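Local coordinates for nitrogenase molybdenum-iron protein alpha chain (Clostridium pasteurianum, PDB 4WES) that reduces dinitrogen to ammonia as part of the molybdenum-iron component of nitrogenase, together with the beta chain and the electron-donating iron protein, at residues Tyr55-Lys59 / Val141-Cys145; His187-Asn191 / Ile393-Thr397; Met110-Ile115 / Pro146-Ile150. One frame throughout, in Å; residues are numbered along the deposited sequence. Where two conformers were deposited one is given.

Interaction 1: residues Tyr55-Lys59 / Val141-Cys145; sequences YAGCK and VYATC. With CLF (Fe(8)-S(7) cluster), chain H.
Tyr55 OH is gripped by two groups, the carbonyl oxygen of Cys79 and the hydroxyl of Thr73, and this double hold fixes the ring that Tyr55 lays against Tyr142, Ala143 and Thr144. The methyl Thr144 CG2 sits over one face of the phenol, 4.0 Å from Tyr55 CD2. Tyr142 CB meets the same ring at its edge, while Ala143 O approaches obliquely, 3.5 Å from Tyr55 CD2. A CG anti to the backbone N (chi1 160°) lays the ring along Ala143 and Thr144. Tyr55 CB itself lies 3.5 Å from the cluster sulfide S3A, which wedges the residue between strand and cluster. Threonine suits position 144 because its methyl packs on the ring while OG1 bonds to the carbonyl of His74.

Helix 54-63 packs on a four-stranded parallel sheet, the short segments 55-59 and 141-143 running nearly antiparallel (167°) with axes 9.2 Å apart. As is common in parallel alpha/beta folds, the functional group comes just beyond the carboxyl end of an inner strand: Cys145 SG binds iron FE1 of the Fe8S7 cluster at 2.3 Å.

Farther back on strand 138-143, Tyr142 turns its ring to the next turn of the helix. Lys59 CG stands over the ring face, 3.7 Å from the Tyr142 centroid, in a CH-pi contact only 19° off the normal. Lys59 CB and CG lie on the ring; beyond them the bend at chi2 turns the chain away, and NZ reaches Thr83 OG1. Cys58 SG takes the ring edge instead, 4.2 Å from Tyr142 CD1, a sulfur-aromatic contact for which a small, polarisable side chain is well suited. The far end of this tyrosine is held by a hydrogen bond between its OH and His71 ND1.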
# COMPACT_ATOMS: atom_id res chain seq x y z
N TYR A 55 -17.54 -20.75 27.99
CA TYR A 55 -16.26 -20.12 28.15
C TYR A 55 -16.27 -18.73 27.53
O TYR A 55 -15.78 -17.76 28.11
CB TYR A 55 -15.15 -20.99 27.54
CG TYR A 55 -13.89 -20.23 27.22
CD1 TYR A 55 -13.69 -19.68 25.97
CD2 TYR A 55 -12.91 -20.03 28.19
CE1 TYR A 55 -12.57 -18.97 25.68
CE2 TYR A 55 -11.78 -19.30 27.90
CZ TYR A 55 -11.58 -18.77 26.65
OH TYR A 55 -10.44 -18.08 26.36
N ALA A 56 -16.91 -18.59 26.35
CA ALA A 56 -17.07 -17.27 25.75
C ALA A 56 -17.80 -16.35 26.71
O ALA A 56 -17.39 -15.22 26.94
CB ALA A 56 -17.81 -17.40 24.42
N GLY A 57 -18.92 -16.82 27.27
CA GLY A 57 -19.71 -15.98 28.15
C GLY A 57 -18.99 -15.56 29.42
O GLY A 57 -19.22 -14.46 29.95
N CYS A 58 -18.12 -16.40 29.92
CA CYS A 58 -17.38 -16.13 31.17
C CYS A 58 -16.09 -15.35 30.93
O CYS A 58 -15.94 -14.22 31.41
CB CYS A 58 -17.08 -17.47 31.84
SG CYS A 58 -16.31 -17.28 33.48
N LYS A 59 -15.17 -15.91 30.15
CA LYS A 59 -13.89 -15.27 29.89
C LYS A 59 -14.01 -14.18 28.84
O LYS A 59 -13.52 -13.07 29.00
CB LYS A 59 -12.84 -16.32 29.49
CG LYS A 59 -11.39 -15.85 29.45
CD LYS A 59 -10.95 -15.11 28.21
CE LYS A 59 -9.47 -14.85 28.28
NZ LYS A 59 -8.92 -14.13 27.10
N VAL A 141 -8.20 -17.79 36.04
CA VAL A 141 -7.96 -19.05 35.37
C VAL A 141 -9.29 -19.55 34.85
O VAL A 141 -10.24 -19.71 35.63
CB VAL A 141 -7.42 -20.10 36.33
CG1 VAL A 141 -7.25 -21.42 35.60
CG2 VAL A 141 -6.12 -19.62 36.96
N TYR A 142 -9.38 -19.81 33.54
CA TYR A 142 -10.64 -20.10 32.90
C TYR A 142 -10.60 -21.50 32.28
O TYR A 142 -9.75 -21.77 31.42
CB TYR A 142 -10.93 -19.04 31.81
CG TYR A 142 -10.99 -17.68 32.43
CD1 TYR A 142 -12.16 -17.16 32.94
CD2 TYR A 142 -9.86 -16.93 32.57
CE1 TYR A 142 -12.19 -15.93 33.58
CE2 TYR A 142 -9.84 -15.71 33.23
CZ TYR A 142 -11.03 -15.22 33.73
OH TYR A 142 -11.06 -14.01 34.41
N ALA A 143 -11.50 -22.37 32.71
CA ALA A 143 -11.58 -23.70 32.14
C ALA A 143 -12.14 -23.67 30.71
O ALA A 143 -12.91 -22.80 30.34
CB ALA A 143 -12.44 -24.61 33.01
N THR A 144 -11.75 -24.69 29.97
CA THR A 144 -12.18 -24.94 28.60
C THR A 144 -12.61 -26.41 28.51
O THR A 144 -12.43 -27.17 29.47
CB THR A 144 -11.05 -24.65 27.61
OG1 THR A 144 -9.98 -25.53 27.88
CG2 THR A 144 -10.64 -23.22 27.64
N CYS A 145 -13.15 -26.82 27.36
CA CYS A 145 -13.68 -28.18 27.19
C CYS A 145 -12.94 -29.32 27.88
O CYS A 145 -13.60 -30.13 28.54
CB CYS A 145 -13.89 -28.48 25.69
SG CYS A 145 -15.31 -27.62 24.97
FE1 CLF H . -14.72 -25.55 24.13
FE2 CLF H . -14.66 -24.44 21.90
FE3 CLF H . -15.67 -22.94 23.99
FE4 CLF H . -13.04 -23.57 23.79
S1 CLF H . -12.74 -25.73 22.81
S2A CLF H . -16.63 -24.82 23.01
S4A CLF H . -14.22 -22.22 22.38
S3A CLF H . -14.34 -23.85 25.68
FE5 CLF H . -10.14 -23.61 21.91
FE6 CLF H . -9.86 -27.16 21.28
FE7 CLF H . -9.88 -25.01 19.57
FE8 CLF H . -12.37 -25.44 20.49
S2B CLF H . -8.67 -25.21 21.52
S3B CLF H . -11.11 -26.96 19.35
S4B CLF H . -11.44 -23.37 20.04

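Interaction 2: residues His187-Asn191 / Ile393-Thr397; sequences HIANN and IPEIT
His187 and Asn191, one turn apart on helix 182-196, together receive the irregular segment 393-397 in a water-bridged helix-loop contact, which fastens the loop between helices 372-376 and 411-419 along helix 182-196.

The direct bond runs from Asn191 ND2 to Pro394 O, 2.9 Å long with an N-H...O angle of 154°. The donor stands above the carbonyl plane, while the acceptor lies close to the plane of the asparagine amide. Asparagine fits here because its other amide atom, OD1, can at the same time accept from a bridging water at 2.7 Å. That water ties both sides together: it takes the N-H of Ile396 at 2.9 Å, lies in the plane of the imidazole at 2.8 Å from His187 NE2, and gives a weak, long bond to Glu395 OE2.

Apolar contacts fill the other end. Ile393 CG2 leans on the imidazole, 3.6 Å from His187 ND1, and Ile188 CD1 meets Ile393 CD1 more deeply in the protein. Tyr268 stacks on the histidine ring from outside the two segments.

Polar groups also surround the imidazole without bonding to it. Pro394 O lies over one face, badly angled for a bond to NE2, whereas Glu395, its carboxylate turned 64° from the ring, sets OE1 in the ring plane 3.2 Å from His187 CE1.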
# COMPACT_ATOMS: atom_id res chain seq x y z
N HIS A 187 -23.40 -16.65 34.20
CA HIS A 187 -23.81 -17.04 35.56
C HIS A 187 -22.57 -17.48 36.36
O HIS A 187 -22.39 -17.10 37.52
CB HIS A 187 -24.85 -18.14 35.45
CG HIS A 187 -25.59 -18.41 36.72
ND1 HIS A 187 -26.77 -19.09 36.72
CD2 HIS A 187 -25.35 -18.07 37.99
CE1 HIS A 187 -27.24 -19.18 37.95
NE2 HIS A 187 -26.38 -18.57 38.74
N ILE A 188 -21.73 -18.30 35.74
CA ILE A 188 -20.52 -18.79 36.38
C ILE A 188 -19.62 -17.61 36.74
O ILE A 188 -19.05 -17.56 37.86
CB ILE A 188 -19.81 -19.79 35.43
CG1 ILE A 188 -20.64 -21.08 35.32
CG2 ILE A 188 -18.40 -20.12 35.93
CD1 ILE A 188 -20.32 -21.94 34.11
N ALA A 189 -19.46 -16.63 35.87
CA ALA A 189 -18.66 -15.47 36.19
C ALA A 189 -19.26 -14.70 37.35
O ALA A 189 -18.54 -14.27 38.27
CB ALA A 189 -18.51 -14.56 34.98
N ASN A 190 -20.57 -14.46 37.30
CA ASN A 190 -21.21 -13.66 38.33
C ASN A 190 -21.04 -14.26 39.71
O ASN A 190 -20.87 -13.54 40.69
CB ASN A 190 -22.72 -13.48 38.07
CG ASN A 190 -23.08 -12.33 37.11
OD1 ASN A 190 -23.89 -11.49 37.46
ND2 ASN A 190 -22.49 -12.31 35.92
N ASN A 191 -21.11 -15.59 39.81
CA ASN A 191 -21.03 -16.24 41.11
C ASN A 191 -19.71 -15.90 41.79
O ASN A 191 -19.67 -15.51 42.96
CB ASN A 191 -21.16 -17.74 40.98
CG ASN A 191 -22.56 -18.18 40.68
OD1 ASN A 191 -23.53 -17.42 40.81
ND2 ASN A 191 -22.68 -19.45 40.26
N ILE A 393 -25.54 -25.79 36.46
CA ILE A 393 -24.92 -24.46 36.65
C ILE A 393 -25.16 -24.07 38.11
O ILE A 393 -26.29 -24.01 38.52
CB ILE A 393 -25.50 -23.42 35.68
CG1 ILE A 393 -25.30 -23.87 34.22
CG2 ILE A 393 -24.89 -22.06 35.95
CD1 ILE A 393 -23.87 -24.25 33.88
N PRO A 394 -24.09 -23.80 38.88
CA PRO A 394 -24.31 -23.58 40.31
C PRO A 394 -25.13 -22.32 40.63
O PRO A 394 -24.97 -21.28 40.00
CB PRO A 394 -22.88 -23.42 40.86
CG PRO A 394 -22.05 -24.22 39.94
CD PRO A 394 -22.65 -23.94 38.59
N GLU A 395 -25.96 -22.46 41.64
CA GLU A 395 -26.71 -21.36 42.22
C GLU A 395 -26.13 -21.02 43.58
O GLU A 395 -25.97 -21.89 44.43
CB GLU A 395 -28.16 -21.78 42.42
CG GLU A 395 -28.94 -22.10 41.17
CD GLU A 395 -29.19 -20.87 40.31
OE1 GLU A 395 -29.52 -21.07 39.12
OE2 GLU A 395 -29.05 -19.74 40.83
N ILE A 396 -25.82 -19.76 43.78
CA ILE A 396 -25.39 -19.39 45.10
C ILE A 396 -26.42 -18.48 45.73
O ILE A 396 -27.23 -17.83 45.06
CB ILE A 396 -24.00 -18.77 45.12
CG1 ILE A 396 -24.04 -17.39 44.48
CG2 ILE A 396 -23.00 -19.72 44.44
CD1 ILE A 396 -22.80 -16.56 44.70
N THR A 397 -26.44 -18.53 47.05
CA THR A 397 -27.36 -17.69 47.78
C THR A 397 -26.56 -16.82 48.71
O THR A 397 -25.56 -17.25 49.29
CB THR A 397 -28.41 -18.46 48.61
OG1 THR A 397 -27.82 -18.90 49.83
CG2 THR A 397 -29.01 -19.65 47.84
O HOH W 1 -26.12 -17.99 41.46

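Interaction 3: residues Met110-Ile115 / Pro146-Ile150; sequences MQESDI and PVGLI
Ile150 pushes its branched side chain against Ile115, Asp114 and Met110, and each part finds a different neighbour. CB lies 3.9 Å from Ile115 O. The methyl CG2 goes on to touch that same carbonyl oxygen at 3.6 Å and Ile115 CG2 at 4.0 Å. Because chi1 of 70° places CG1 between the backbone N and the carbonyl carbon, the longer branch is directed to helix 112-117, where the tip CD1 rests 3.5 Å from Asp114 O. Met110 CE comes tip to tip with CD1 in one of two conformers, so the tightness of that pair is doubtful.

Ile115 CD1 lies 3.7 Å from Pro146 CB, so Ile115 packs on both Pro146 and Ile150, branched and cyclic side chains suiting a close apolar fit. Asp114, the third helical residue, accepts from the N-cap backbone, Gln111 N to OD2 at 2.8 Å and 171°, through its anti lone pair, one half of a capping box.

Thr110 of the beta chain packs on Pro146, and Tyr142 of the beta chain on Ile115. Through Pro146, next to the cluster ligand Cys145 and about 5 Å from the cluster by its side chain, the contact borders the Fe8S7 site, whose ligands are shared with the beta chain.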
# COMPACT_ATOMS: atom_id res chain seq x y z
N MET A 110 -2.41 -26.01 26.05
CA MET A 110 -2.35 -27.41 26.40
C MET A 110 -1.97 -28.27 25.18
O MET A 110 -2.44 -28.03 24.06
CB MET A 110 -3.68 -27.85 27.03
CG MET A 110 -3.97 -27.26 28.43
SD MET A 110 -5.62 -27.64 29.12
CE MET A 110 -5.74 -29.39 28.83
N GLN A 111 -1.13 -29.24 25.48
CA GLN A 111 -0.63 -30.20 24.51
C GLN A 111 -1.14 -31.60 24.85
O GLN A 111 -1.78 -31.80 25.90
CB GLN A 111 0.90 -30.18 24.52
CG GLN A 111 1.51 -28.83 24.23
CD GLN A 111 1.25 -28.43 22.80
OE1 GLN A 111 1.73 -29.09 21.87
NE2 GLN A 111 0.53 -27.35 22.60
N GLU A 112 -0.83 -32.57 24.00
CA GLU A 112 -1.31 -33.92 24.28
C GLU A 112 -0.81 -34.43 25.64
O GLU A 112 -1.54 -35.15 26.35
CB GLU A 112 -0.91 -34.88 23.15
CG GLU A 112 -1.57 -36.25 23.27
CD GLU A 112 -1.46 -37.12 22.05
OE1 GLU A 112 -2.42 -37.89 21.76
OE2 GLU A 112 -0.41 -37.04 21.42
N SER A 113 0.42 -34.08 26.02
CA SER A 113 0.92 -34.49 27.35
C SER A 113 0.03 -34.00 28.48
O SER A 113 -0.17 -34.70 29.49
CB SER A 113 2.34 -34.04 27.54
OG SER A 113 2.48 -32.63 27.46
N ASP A 114 -0.51 -32.78 28.36
CA ASP A 114 -1.41 -32.29 29.38
C ASP A 114 -2.72 -33.06 29.41
O ASP A 114 -3.28 -33.31 30.47
CB ASP A 114 -1.65 -30.80 29.12
CG ASP A 114 -0.34 -30.02 29.12
OD1 ASP A 114 0.32 -29.97 30.21
OD2 ASP A 114 0.03 -29.50 28.04
N ILE A 115 -3.22 -33.46 28.25
CA ILE A 115 -4.43 -34.25 28.20
C ILE A 115 -4.24 -35.63 28.79
O ILE A 115 -5.08 -36.10 29.57
CB ILE A 115 -4.93 -34.39 26.73
CG1 ILE A 115 -5.21 -33.03 26.09
CG2 ILE A 115 -6.12 -35.33 26.66
CD1 ILE A 115 -6.36 -32.27 26.68
N PRO A 146 -11.61 -29.47 27.70
CA PRO A 146 -10.98 -30.68 28.26
C PRO A 146 -10.77 -30.70 29.78
O PRO A 146 -10.48 -31.75 30.33
CB PRO A 146 -9.64 -30.75 27.57
CG PRO A 146 -9.50 -29.55 26.76
CD PRO A 146 -10.68 -28.69 26.87
N VAL A 147 -10.83 -29.54 30.44
CA VAL A 147 -10.24 -29.36 31.77
C VAL A 147 -10.84 -30.29 32.85
O VAL A 147 -10.12 -31.01 33.54
CB VAL A 147 -10.36 -27.89 32.19
CG1 VAL A 147 -10.03 -27.70 33.67
CG2 VAL A 147 -9.47 -27.04 31.33
N GLY A 148 -12.14 -30.25 33.03
CA GLY A 148 -12.75 -31.14 34.02
C GLY A 148 -12.57 -32.61 33.65
O GLY A 148 -12.26 -33.46 34.52
N LEU A 149 -12.70 -32.91 32.35
CA LEU A 149 -12.63 -34.30 31.87
C LEU A 149 -11.27 -34.95 32.11
O LEU A 149 -11.20 -36.15 32.39
CB LEU A 149 -13.00 -34.39 30.40
CG LEU A 149 -14.48 -34.12 30.16
CD1 LEU A 149 -14.71 -33.71 28.72
CD2 LEU A 149 -15.32 -35.36 30.49
N ILE A 150 -10.21 -34.16 32.05
CA ILE A 150 -8.86 -34.70 32.26
C ILE A 150 -8.47 -34.70 33.74
O ILE A 150 -7.39 -35.18 34.09
CB ILE A 150 -7.79 -33.99 31.41
CG1 ILE A 150 -7.55 -32.56 31.90
CG2 ILE A 150 -8.11 -34.12 29.93
CD1 ILE A 150 -6.44 -31.87 31.18
O HOH W 2 -5.61 -36.76 32.25

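Interactions 1 and 2 lie side by side, centres 14 Å apart, and touch where Cys58 SG packs against Ala189 CB at 3.8 Å; helix 54-63 is therefore held between the sheet and helix 182-196. Interaction 3 is joined to interaction 1 through the chain itself, Cys145 leading straight into Pro146, with centres 15 Å apart. Interactions 2 and 3 do not meet, their nearest atoms being about 12 Å apart. Interaction 1 binds the Fe8S7 cluster directly, whereas interaction 2 comes no nearer than the side chain of Ile188, about 11 Å from that cluster. Toward the iron-molybdenum cofactor, the side chains of Cys58 and His187 approach to about 10 and 12 Å.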